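Local atomic coordinates of BIS(5'-nucleosyl)-tetraphosphatase (Diadenosine tetraphosphatase), putative (Plasmodium falciparum, PDB entry 5CFJ), a protein that probably hydrolyses diadenosine tetraphosphate asymmetrically, as a Nudix-family Ap4A hydrolase of the malaria parasite. Residues L13-K18 / Y119-S124; F34-A37 / H43-P46; G49-N54 / L58-R63; E64-E67 / I71-D74. All coordinates share one frame; numbering follows the deposited sequence.

Contact 1. Residues L13-K18 / Y119-S124. With SO4 (sulfate ion), chain D.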
loop_
_atom_site.group_PDB
_atom_site.type_symbol
_atom_site.label_atom_id
_atom_site.label_comp_id
_atom_site.label_asym_id
_atom_site.label_seq_id
_atom_site.Cartn_x
_atom_site.Cartn_y
_atom_site.Cartn_z
ATOM N N LEU A 13 -2.223 -1.200 -3.485
ATOM C CA LEU A 13 -3.270 -2.042 -4.037
ATOM C C LEU A 13 -4.616 -1.360 -3.862
ATOM O O LEU A 13 -4.996 -0.999 -2.748
ATOM C CB LEU A 13 -3.264 -3.419 -3.369
ATOM C CG LEU A 13 -4.169 -4.469 -4.005
ATOM C CD1 LEU A 13 -3.689 -4.812 -5.421
ATOM C CD2 LEU A 13 -4.211 -5.720 -3.134
ATOM N N CYS A 14 -5.328 -1.170 -4.966
ATOM C CA CYS A 14 -6.633 -0.526 -4.936
ATOM C C CYS A 14 -7.700 -1.439 -5.520
ATOM O O CYS A 14 -7.390 -2.449 -6.148
ATOM C CB CYS A 14 -6.611 0.815 -5.684
ATOM S SG CYS A 14 -6.524 0.720 -7.473
ATOM N N ARG A 15 -8.955 -1.086 -5.280
ATOM C CA ARG A 15 -10.090 -1.760 -5.888
ATOM C C ARG A 15 -11.187 -0.734 -6.111
ATOM O O ARG A 15 -11.274 0.267 -5.390
ATOM C CB ARG A 15 -10.589 -2.910 -5.010
ATOM C CG ARG A 15 -11.257 -2.467 -3.717
ATOM C CD ARG A 15 -11.647 -3.653 -2.856
ATOM N NE ARG A 15 -12.472 -3.227 -1.728
ATOM C CZ ARG A 15 -12.960 -4.045 -0.803
ATOM N NH1 ARG A 15 -12.726 -5.346 -0.880
ATOM N NH2 ARG A 15 -13.697 -3.560 0.187
ATOM N N LEU A 16 -12.008 -0.976 -7.124
ATOM C CA LEU A 16 -13.147 -0.118 -7.404
ATOM C C LEU A 16 -14.214 -0.324 -6.329
ATOM O O LEU A 16 -14.624 -1.449 -6.077
ATOM C CB LEU A 16 -13.702 -0.427 -8.789
ATOM C CG LEU A 16 -14.830 0.469 -9.290
ATOM C CD1 LEU A 16 -14.339 1.893 -9.496
ATOM C CD2 LEU A 16 -15.391 -0.101 -10.572
ATOM N N LYS A 17 -14.642 0.757 -5.683
ATOM C CA LYS A 17 -15.570 0.653 -4.560
ATOM C C LYS A 17 -16.945 0.166 -5.006
ATOM O O LYS A 17 -17.461 0.596 -6.039
ATOM C CB LYS A 17 -15.695 2.003 -3.846
ATOM C CG LYS A 17 -16.468 1.953 -2.539
ATOM N N LYS A 18 -17.529 -0.739 -4.226
ATOM C CA LYS A 18 -18.888 -1.204 -4.479
ATOM C C LYS A 18 -19.875 -0.056 -4.298
ATOM O O LYS A 18 -19.656 0.839 -3.484
ATOM C CB LYS A 18 -19.249 -2.366 -3.553
ATOM N N TYR A 119 -6.630 -5.511 8.715
ATOM C CA TYR A 119 -6.558 -4.826 7.430
ATOM C C TYR A 119 -7.877 -4.142 7.181
ATOM O O TYR A 119 -8.909 -4.557 7.707
ATOM C CB TYR A 119 -6.248 -5.790 6.283
ATOM C CG TYR A 119 -7.359 -6.775 5.989
ATOM C CD1 TYR A 119 -8.377 -6.470 5.086
ATOM C CD2 TYR A 119 -7.392 -8.010 6.620
ATOM C CE1 TYR A 119 -9.398 -7.382 4.828
ATOM C CE2 TYR A 119 -8.401 -8.921 6.372
ATOM C CZ TYR A 119 -9.402 -8.603 5.483
ATOM O OH TYR A 119 -10.398 -9.524 5.240
ATOM N N LYS A 120 -7.840 -3.105 6.364
ATOM C CA LYS A 120 -9.032 -2.364 5.983
ATOM C C LYS A 120 -8.850 -1.830 4.581
ATOM O O LYS A 120 -7.778 -1.329 4.252
ATOM C CB LYS A 120 -9.294 -1.190 6.933
ATOM C CG LYS A 120 -9.799 -1.567 8.309
ATOM C CD LYS A 120 -11.124 -2.302 8.233
ATOM C CE LYS A 120 -11.543 -2.765 9.612
ATOM N NZ LYS A 120 -10.385 -3.373 10.317
ATOM N N TRP A 121 -9.897 -1.920 3.773
ATOM C CA TRP A 121 -9.926 -1.263 2.483
ATOM C C TRP A 121 -10.462 0.135 2.743
ATOM O O TRP A 121 -11.639 0.288 3.074
ATOM C CB TRP A 121 -10.813 -2.018 1.518
ATOM C CG TRP A 121 -10.224 -3.289 1.011
ATOM C CD1 TRP A 121 -10.427 -4.555 1.495
ATOM C CD2 TRP A 121 -9.361 -3.425 -0.119
ATOM N NE1 TRP A 121 -9.729 -5.467 0.741
ATOM C CE2 TRP A 121 -9.072 -4.803 -0.261
ATOM C CE3 TRP A 121 -8.811 -2.516 -1.032
ATOM C CZ2 TRP A 121 -8.256 -5.293 -1.282
ATOM C CZ3 TRP A 121 -7.999 -3.004 -2.042
ATOM C CH2 TRP A 121 -7.732 -4.383 -2.161
ATOM N N ILE A 122 -9.614 1.151 2.636
ATOM C CA ILE A 122 -10.014 2.514 2.990
ATOM C C ILE A 122 -10.038 3.457 1.790
ATOM O O ILE A 122 -9.257 3.334 0.844
ATOM C CB ILE A 122 -9.092 3.106 4.090
ATOM C CG1 ILE A 122 -7.658 3.295 3.584
ATOM C CG2 ILE A 122 -9.144 2.236 5.351
ATOM C CD1 ILE A 122 -6.790 4.105 4.529
ATOM N N GLY A 123 -10.967 4.399 1.827
ATOM C CA GLY A 123 -10.987 5.449 0.835
ATOM C C GLY A 123 -10.021 6.550 1.223
ATOM O O GLY A 123 -9.625 6.676 2.395
ATOM N N SER A 124 -9.643 7.358 0.244
ATOM C CA SER A 124 -8.750 8.478 0.495
ATOM C C SER A 124 -9.294 9.405 1.591
ATOM O O SER A 124 -8.527 9.956 2.377
ATOM C CB SER A 124 -8.517 9.260 -0.795
ATOM O OG SER A 124 -9.737 9.757 -1.318
HETATM S S SO4 D . -13.895 -6.210 2.808
HETATM O O1 SO4 D . -12.718 -6.422 3.641
HETATM O O2 SO4 D . -13.684 -6.829 1.501
HETATM O O3 SO4 D . -14.121 -4.776 2.662
HETATM O O4 SO4 D . -15.054 -6.821 3.455
#
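Arg15 lays its guanidinium flat over one face of the Trp121 indole, the two planes only 3° apart and CZ sitting 3.4 Å from CG of Trp121. The charge rests above the five-membered ring as a cation-pi pair, while the aliphatic part of the same side chain runs on over the six-membered ring, where CD makes a CH-pi contact, 3.5 Å from the ring centroid. The first torsion places CG of Arg15 between its own backbone N and carbonyl carbon (chi1 70°), and the extended chain beyond it spans the indole. Arginine suits the place because a flat cation can stack through its face and still donate through its edge. NH1 gives a nearly straight bond to O2 of the sulfate, 3.0 Å away, and NH2 reaches O3 of the same ion at 2.8 Å; Glu31 makes a salt bridge to NE, and the backbone carbonyl of Asn106 also accepts from NH1. Beyond the arginine, the far corner of the indole meets Leu13, whose CD2 approaches CH2 of Trp121 to 3.9 Å. Leu103 of strand 92-103 also packs on the tryptophan. O1 of the sulfate, probably a crystallisation ion, lies near the ring edges of Trp121 and Tyr119. This is an arginine-tryptophan cation-pi stack joining side chains of strands 6-16 and 116-122 in the Nudix fold, at a surface spot able to bind an anion.

Contact 2. Residues F34-A37 / H43-P46. With SO4 (sulfate ion), chain C; SO4 (sulfate ion), chain B.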
loop_
_atom_site.group_PDB
_atom_site.type_symbol
_atom_site.label_atom_id
_atom_site.label_comp_id
_atom_site.label_asym_id
_atom_site.label_seq_id
_atom_site.Cartn_x
_atom_site.Cartn_y
_atom_site.Cartn_z
ATOM N N PHE A 34 -5.055 -1.263 3.334
ATOM C CA PHE A 34 -4.144 -0.842 4.389
ATOM C C PHE A 34 -4.070 -1.899 5.478
ATOM O O PHE A 34 -5.071 -2.525 5.820
ATOM C CB PHE A 34 -4.558 0.524 4.956
ATOM C CG PHE A 34 -3.968 1.674 4.204
ATOM C CD1 PHE A 34 -3.052 2.505 4.818
ATOM C CD2 PHE A 34 -4.283 1.899 2.869
ATOM C CE1 PHE A 34 -2.470 3.547 4.133
ATOM C CE2 PHE A 34 -3.705 2.944 2.182
ATOM C CZ PHE A 34 -2.792 3.769 2.812
ATOM N N LEU A 35 -2.861 -2.087 5.994
ATOM C CA LEU A 35 -2.561 -3.135 6.957
ATOM C C LEU A 35 -2.097 -2.501 8.262
ATOM O O LEU A 35 -1.271 -1.578 8.247
ATOM C CB LEU A 35 -1.475 -4.060 6.412
ATOM C CG LEU A 35 -1.654 -4.554 4.979
ATOM C CD1 LEU A 35 -0.465 -5.420 4.586
ATOM C CD2 LEU A 35 -2.937 -5.339 4.816
ATOM N N LYS A 36 -2.628 -2.989 9.380
ATOM C CA LYS A 36 -2.290 -2.442 10.686
ATOM C C LYS A 36 -1.114 -3.189 11.298
ATOM O O LYS A 36 -1.208 -4.380 11.596
ATOM C CB LYS A 36 -3.494 -2.498 11.625
ATOM C CG LYS A 36 -3.226 -1.800 12.944
ATOM C CD LYS A 36 -4.389 -1.912 13.906
ATOM C CE LYS A 36 -4.084 -1.197 15.210
ATOM N NZ LYS A 36 -5.294 -1.106 16.064
ATOM N N ALA A 37 -0.008 -2.484 11.491
ATOM C CA ALA A 37 1.206 -3.101 12.011
ATOM C C ALA A 37 0.999 -3.701 13.398
ATOM O O ALA A 37 0.356 -3.091 14.257
ATOM C CB ALA A 37 2.323 -2.084 12.046
ATOM N N HIS A 43 -0.660 2.237 13.382
ATOM C CA HIS A 43 0.203 2.356 12.211
ATOM C C HIS A 43 -0.330 1.532 11.048
ATOM O O HIS A 43 -0.172 0.313 11.014
ATOM C CB HIS A 43 1.626 1.923 12.570
ATOM C CG HIS A 43 2.645 2.269 11.525
ATOM N ND1 HIS A 43 3.063 3.560 11.297
ATOM C CD2 HIS A 43 3.329 1.488 10.655
ATOM C CE1 HIS A 43 3.963 3.562 10.324
ATOM N NE2 HIS A 43 4.145 2.320 9.924
ATOM N N TRP A 44 -0.963 2.218 10.103
ATOM C CA TRP A 44 -1.578 1.599 8.943
ATOM C C TRP A 44 -0.827 2.000 7.686
ATOM O O TRP A 44 -0.635 3.184 7.437
ATOM C CB TRP A 44 -3.026 2.047 8.817
ATOM C CG TRP A 44 -3.954 1.624 9.925
ATOM C CD1 TRP A 44 -4.120 2.237 11.142
ATOM C CD2 TRP A 44 -4.881 0.533 9.896
ATOM N NE1 TRP A 44 -5.080 1.579 11.872
ATOM C CE2 TRP A 44 -5.567 0.535 11.129
ATOM C CE3 TRP A 44 -5.196 -0.446 8.948
ATOM C CZ2 TRP A 44 -6.548 -0.403 11.432
ATOM C CZ3 TRP A 44 -6.172 -1.376 9.255
ATOM C CH2 TRP A 44 -6.835 -1.348 10.484
ATOM N N THR A 45 -0.400 1.026 6.889
ATOM C CA THR A 45 0.257 1.310 5.612
ATOM C C THR A 45 -0.173 0.285 4.570
ATOM O O THR A 45 -0.696 -0.771 4.923
ATOM C CB THR A 45 1.812 1.263 5.715
ATOM O OG1 THR A 45 2.257 -0.095 5.777
ATOM C CG2 THR A 45 2.346 2.042 6.916
ATOM N N PRO A 46 0.081 0.573 3.282
ATOM C CA PRO A 46 -0.064 -0.492 2.284
ATOM C C PRO A 46 0.991 -1.580 2.511
ATOM O O PRO A 46 1.921 -1.392 3.302
ATOM C CB PRO A 46 0.161 0.237 0.946
ATOM C CG PRO A 46 -0.010 1.705 1.266
ATOM C CD PRO A 46 0.481 1.853 2.669
HETATM S S SO4 C . -6.739 1.956 15.128
HETATM O O1 SO4 C . -7.408 0.658 15.056
HETATM O O2 SO4 C . -5.297 1.767 15.230
HETATM O O3 SO4 C . -7.030 2.727 13.923
HETATM O O4 SO4 C . -7.212 2.679 16.304
HETATM S S SO4 B . 7.019 3.068 7.953
HETATM O O1 SO4 B . 6.115 1.926 8.045
HETATM O O2 SO4 B . 7.722 3.087 6.676
HETATM O O3 SO4 B . 6.247 4.298 8.110
HETATM O O4 SO4 B . 7.990 2.991 9.042
HETATM O O HOH W 1 1.659 -1.591 8.131
HETATM O O HOH W 2 -0.564 -0.406 14.597
#
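His43 opens the pairing with Ala37: its carbonyl O accepts the N-H of Ala37 at 2.8 Å, while the methyl of Ala37 lies at the edge of the imidazole, 4.0 Å from CD2. A small residue lets the ring sit close, and His43 NE2 donates to O1 of one sulfate. Water 2 joins His43 N to Ala37 O at the turn end of the hairpin. Trp44 comes next, facing Lys36 in a non-hydrogen-bonded pair. Lys36 CB stands over the six-membered ring, 3.5 Å from its centroid and just 2° off the normal, and the extended chain, with CG anti to the backbone N (chi1 -174°), carries NZ past the indole to the second sulfate; both ions probably come from the crystallisation liquor. This one receives two bonds from NZ, and from Trp44 NE1 one to O3 and a weak one to O2, so the lysine's long apolar stem and charged tip are both used. Thr45 and Leu35 form the hydrogen-bonded pair: Leu35 N reaches Thr45 O at 2.8 Å, and Thr45 N returns a bond to Leu35 O at 3.1 Å. Water 1 ties Leu35 O to Thr45 OG1, whose hydroxyl also donates to Pro46 O. Pro46, with no N-H to donate, contributes by packing: its CD lies over one face of the Phe34 ring, 3.7 Å from CE1, and Leu140 and Leu136 of helix 134-147 cover this pair. Alternating hydrogen-bonded and non-hydrogen-bonded pairs mark antiparallel strands, and the five-residue link makes 30-37 and 44-50 a beta hairpin of the Nudix-fold sheet.

Contact 3. Residues G49-N54 / L58-R63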
loop_
_atom_site.group_PDB
_atom_site.type_symbol
_atom_site.label_atom_id
_atom_site.label_comp_id
_atom_site.label_asym_id
_atom_site.label_seq_id
_atom_site.Cartn_x
_atom_site.Cartn_y
_atom_site.Cartn_z
ATOM N N GLY A 49 7.949 -3.560 1.987
ATOM C CA GLY A 49 9.088 -4.005 2.770
ATOM C C GLY A 49 10.413 -3.777 2.079
ATOM O O GLY A 49 10.486 -3.124 1.037
ATOM N N LEU A 50 11.468 -4.326 2.667
ATOM C CA LEU A 50 12.819 -4.120 2.172
ATOM C C LEU A 50 13.196 -5.066 1.034
ATOM O O LEU A 50 12.657 -6.168 0.908
ATOM C CB LEU A 50 13.823 -4.286 3.311
ATOM C CG LEU A 50 13.547 -3.494 4.588
ATOM C CD1 LEU A 50 14.655 -3.732 5.593
ATOM C CD2 LEU A 50 13.401 -2.014 4.295
ATOM N N HIS A 51 14.137 -4.616 0.211
ATOM C CA HIS A 51 14.738 -5.437 -0.830
ATOM C C HIS A 51 15.238 -6.767 -0.296
ATOM O O HIS A 51 15.808 -6.809 0.796
ATOM C CB HIS A 51 15.963 -4.738 -1.412
ATOM C CG HIS A 51 15.703 -3.795 -2.555
ATOM N ND1 HIS A 51 14.718 -3.987 -3.495
ATOM C CD2 HIS A 51 16.371 -2.673 -2.924
ATOM C CE1 HIS A 51 14.778 -3.011 -4.393
ATOM N NE2 HIS A 51 15.765 -2.204 -4.065
ATOM N N GLU A 52 15.079 -7.828 -1.086
ATOM C CA GLU A 52 15.944 -9.006 -0.994
ATOM C C GLU A 52 16.782 -9.067 -2.290
ATOM O O GLU A 52 16.539 -8.292 -3.211
ATOM C CB GLU A 52 15.120 -10.273 -0.755
ATOM C CG GLU A 52 14.498 -10.295 0.643
ATOM C CD GLU A 52 13.584 -11.473 0.901
ATOM O OE1 GLU A 52 13.411 -12.335 0.013
ATOM O OE2 GLU A 52 13.025 -11.529 2.016
ATOM N N ASN A 53 17.752 -9.974 -2.358
ATOM C CA ASN A 53 18.742 -9.942 -3.433
ATOM C C ASN A 53 18.196 -10.055 -4.840
ATOM O O ASN A 53 17.285 -10.838 -5.107
ATOM C CB ASN A 53 19.755 -11.068 -3.250
ATOM C CG ASN A 53 20.856 -11.037 -4.303
ATOM O OD1 ASN A 53 21.415 -9.983 -4.595
ATOM N ND2 ASN A 53 21.158 -12.186 -4.896
ATOM N N ASN A 54 18.800 -9.290 -5.739
ATOM C CA ASN A 54 18.517 -9.386 -7.168
ATOM C C ASN A 54 17.052 -9.124 -7.430
ATOM O O ASN A 54 16.400 -9.818 -8.208
ATOM C CB ASN A 54 18.931 -10.765 -7.703
ATOM C CG ASN A 54 19.030 -10.816 -9.221
ATOM O OD1 ASN A 54 18.511 -9.951 -9.926
ATOM N ND2 ASN A 54 19.675 -11.861 -9.731
ATOM N N LEU A 58 10.033 -3.235 -8.049
ATOM C CA LEU A 58 8.740 -3.854 -8.309
ATOM C C LEU A 58 8.709 -5.295 -7.807
ATOM O O LEU A 58 7.731 -5.724 -7.205
ATOM C CB LEU A 58 8.411 -3.798 -9.802
ATOM C CG LEU A 58 7.059 -4.379 -10.207
ATOM C CD1 LEU A 58 5.924 -3.647 -9.507
ATOM C CD2 LEU A 58 6.887 -4.320 -11.717
ATOM N N GLU A 59 9.776 -6.053 -8.047
ATOM C CA GLU A 59 9.839 -7.419 -7.538
ATOM C C GLU A 59 9.735 -7.449 -6.016
ATOM O O GLU A 59 9.028 -8.283 -5.451
ATOM C CB GLU A 59 11.121 -8.113 -8.006
ATOM C CG GLU A 59 11.069 -8.551 -9.467
ATOM C CD GLU A 59 12.395 -9.069 -9.989
ATOM O OE1 GLU A 59 13.456 -8.660 -9.477
ATOM O OE2 GLU A 59 12.372 -9.891 -10.922
ATOM N N THR A 60 10.423 -6.528 -5.353
ATOM C CA THR A 60 10.333 -6.441 -3.899
ATOM C C THR A 60 8.893 -6.155 -3.477
ATOM O O THR A 60 8.356 -6.802 -2.589
ATOM C CB THR A 60 11.263 -5.351 -3.346
ATOM O OG1 THR A 60 12.622 -5.705 -3.628
ATOM C CG2 THR A 60 11.074 -5.171 -1.846
ATOM N N ALA A 61 8.261 -5.194 -4.139
ATOM C CA ALA A 61 6.894 -4.817 -3.813
ATOM C C ALA A 61 5.943 -6.011 -3.963
ATOM O O ALA A 61 5.114 -6.277 -3.086
ATOM C CB ALA A 61 6.452 -3.678 -4.683
ATOM N N VAL A 62 6.073 -6.737 -5.073
ATOM C CA VAL A 62 5.228 -7.896 -5.329
ATOM C C VAL A 62 5.437 -8.979 -4.273
ATOM O O VAL A 62 4.475 -9.526 -3.723
ATOM C CB VAL A 62 5.493 -8.462 -6.736
ATOM C CG1 VAL A 62 4.850 -9.836 -6.901
ATOM C CG2 VAL A 62 4.979 -7.484 -7.795
ATOM N N ARG A 63 6.696 -9.275 -3.961
ATOM C CA ARG A 63 6.971 -10.289 -2.952
ATOM C C ARG A 63 6.439 -9.900 -1.577
ATOM O O ARG A 63 5.815 -10.711 -0.904
ATOM C CB ARG A 63 8.461 -10.567 -2.851
ATOM C CG ARG A 63 8.784 -11.627 -1.790
ATOM C CD ARG A 63 10.288 -11.866 -1.610
ATOM N NE ARG A 63 11.021 -10.603 -1.555
ATOM C CZ ARG A 63 11.032 -9.785 -0.508
ATOM N NH1 ARG A 63 10.353 -10.091 0.596
ATOM N NH2 ARG A 63 11.703 -8.645 -0.575
#
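The Nudix box, the family's signature loop-helix-loop motif, contains both segments: residues 49-54 run out from strand 44-50 into the loop, and 58-63 belong to the helix that follows. Arg63 and Thr60 carry the link. Arg63 NH2 donates to Leu50 O at 3.0 Å, the oxygen lying in the guanidinium plane and the nitrogen in the plane of the carbonyl. Over one face of the same guanidinium lies the Glu52 carboxylate, the two planes 4° apart and CD of Glu52 3.4 Å from CZ of Arg63. OE1 of Glu52 is 3.3 Å from NE of Arg63, yet it sits well out of the plane, so this salt bridge works through charge and no N-H points at it. The bend at chi3 of Arg63 (45°) turns the group back toward the loop. Glu55 makes a salt bridge to NE and Glu67 one to NH1, so the arginine serves several anionic and carbonyl partners at once. One turn earlier, His51 ND1 donates to Thr60 OG1 at 2.7 Å, the oxygen lying in the imidazole plane; Thr60 OG1 is also bonded to Glu55, and Phe9 stacks on the histidine. The Thr60 methyl CG2 rests against Leu50 O, 3.3 Å away. Threonine thus offers a hydroxyl to one loop residue and a methyl to its neighbour. Taken together, the edge bond to Leu50 O and the stacked Glu52 carboxylate hold the guanidinium in one orientation and tie loop to helix, and its charge probably offsets the repulsion among the acidic side chains gathered round it.

Contact 4. Residues E64-E67 / I71-D74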
loop_
_atom_site.group_PDB
_atom_site.type_symbol
_atom_site.label_atom_id
_atom_site.label_comp_id
_atom_site.label_asym_id
_atom_site.label_seq_id
_atom_site.Cartn_x
_atom_site.Cartn_y
_atom_site.Cartn_z
ATOM N N GLU A 64 6.689 -8.664 -1.156
ATOM C CA GLU A 64 6.216 -8.226 0.152
ATOM C C GLU A 64 4.693 -8.241 0.224
ATOM O O GLU A 64 4.116 -8.610 1.242
ATOM C CB GLU A 64 6.758 -6.835 0.478
ATOM C CG GLU A 64 8.255 -6.831 0.733
ATOM C CD GLU A 64 8.611 -7.393 2.090
ATOM O OE1 GLU A 64 7.748 -7.343 2.987
ATOM O OE2 GLU A 64 9.753 -7.866 2.263
ATOM N N THR A 65 4.041 -7.872 -0.873
ATOM C CA THR A 65 2.586 -7.915 -0.909
ATOM C C THR A 65 2.093 -9.351 -0.755
ATOM O O THR A 65 1.173 -9.623 0.024
ATOM C CB THR A 65 2.073 -7.279 -2.201
ATOM O OG1 THR A 65 2.432 -5.893 -2.172
ATOM C CG2 THR A 65 0.557 -7.402 -2.329
ATOM N N LEU A 66 2.738 -10.282 -1.455
ATOM C CA LEU A 66 2.384 -11.688 -1.322
ATOM C C LEU A 66 2.596 -12.191 0.115
ATOM O O LEU A 66 1.744 -12.873 0.677
ATOM C CB LEU A 66 3.192 -12.520 -2.312
ATOM C CG LEU A 66 3.021 -14.035 -2.254
ATOM C CD1 LEU A 66 1.568 -14.443 -2.460
ATOM C CD2 LEU A 66 3.907 -14.671 -3.306
ATOM N N GLU A 67 3.734 -11.851 0.710
ATOM C CA GLU A 67 4.033 -12.265 2.075
ATOM C C GLU A 67 3.026 -11.713 3.071
ATOM O O GLU A 67 2.627 -12.402 4.009
ATOM C CB GLU A 67 5.435 -11.815 2.480
ATOM C CG GLU A 67 6.535 -12.559 1.758
ATOM C CD GLU A 67 7.923 -12.217 2.253
ATOM O OE1 GLU A 67 8.056 -11.780 3.415
ATOM O OE2 GLU A 67 8.886 -12.402 1.476
ATOM N N ILE A 71 -1.826 -12.257 -1.437
ATOM C CA ILE A 71 -2.292 -11.930 -2.778
ATOM C C ILE A 71 -1.110 -11.842 -3.734
ATOM O O ILE A 71 -0.219 -11.010 -3.549
ATOM C CB ILE A 71 -3.069 -10.602 -2.792
ATOM C CG1 ILE A 71 -4.283 -10.681 -1.861
ATOM C CG2 ILE A 71 -3.479 -10.245 -4.208
ATOM C CD1 ILE A 71 -5.012 -9.359 -1.700
ATOM N N ASN A 72 -1.100 -12.708 -4.747
ATOM C CA ASN A 72 -0.027 -12.738 -5.731
ATOM C C ASN A 72 -0.346 -11.855 -6.928
ATOM O O ASN A 72 -1.485 -11.425 -7.108
ATOM C CB ASN A 72 0.230 -14.173 -6.191
ATOM C CG ASN A 72 1.690 -14.435 -6.483
ATOM O OD1 ASN A 72 2.460 -13.516 -6.763
ATOM N ND2 ASN A 72 2.080 -15.697 -6.414
ATOM N N LYS A 73 0.657 -11.598 -7.763
ATOM C CA LYS A 73 0.508 -10.609 -8.823
ATOM C C LYS A 73 -0.471 -11.011 -9.917
ATOM O O LYS A 73 -0.945 -10.152 -10.648
ATOM C CB LYS A 73 1.867 -10.279 -9.439
ATOM C CG LYS A 73 2.517 -11.414 -10.180
ATOM C CD LYS A 73 3.755 -10.917 -10.909
ATOM C CE LYS A 73 4.403 -12.023 -11.713
ATOM N NZ LYS A 73 5.588 -11.517 -12.458
ATOM N N ASP A 74 -0.808 -12.292 -10.021
ATOM C CA ASP A 74 -1.805 -12.698 -11.009
ATOM C C ASP A 74 -3.190 -12.166 -10.636
ATOM O O ASP A 74 -4.099 -12.167 -11.461
ATOM C CB ASP A 74 -1.847 -14.219 -11.155
ATOM C CG ASP A 74 -2.267 -14.904 -9.881
ATOM O OD1 ASP A 74 -1.474 -14.881 -8.918
ATOM O OD2 ASP A 74 -3.388 -15.451 -9.833
#
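With CG anti to the backbone N (chi1 176°), Leu66 carries its two methyls out from the helix toward Asn72, where CD2 comes to 3.7 Å from ND2 and the two side chains cross at a slant. CD1, the other branch, lies against the backbone at the Ile71-Asn72 junction, 3.9 Å from Asn72 N. A branched apolar side chain suits this spot because its two methyls can cover an amide group and a peptide unit together. Thr65, whose CG2 is also anti to the backbone N, touches Ile71 O with that methyl at 3.9 Å, while its hydroxyl bonds back to Ala61 O within the helix. Ile71 O also receives a CA-H...O contact from Leu66 CA at 3.5 Å. Asn72 uses OD1 to accept the N-H of Lys73, 2.8 Å away, at the start of the short 3-10 turn, which fixes the amide beside Leu66. Ile71 is buried against strand 6-16, and Thr65 rests on Ile11 of the same strand. What results is the packing of a loop back on the last turns of the helix it follows, at the exit of the Nudix-box helix 57-69 on its way to strand 76-89.

In the fold
Contacts 2, 3 and 4 follow one another along the chain and all lie within the loop closed by contact 1. Contacts 1 and 2 touch, their centres about 13 Å apart, through strands 30-37 and 116-122 of the shared mixed sheet, where Lys120 O probably accepts a hydrogen bond from Phe34 N. Strand 44-50 then leads from contact 2 to contact 3, and helix 57-69 serves contacts 3 and 4, whose centres are about 11 Å apart. Contact 4 closes back on contact 1 where Ile71 packs on Leu13. Contacts 1 and 3, about 23 Å apart, lie on opposite sides of the chain's centre, so the set spans the Nudix domain from sheet to signature helix.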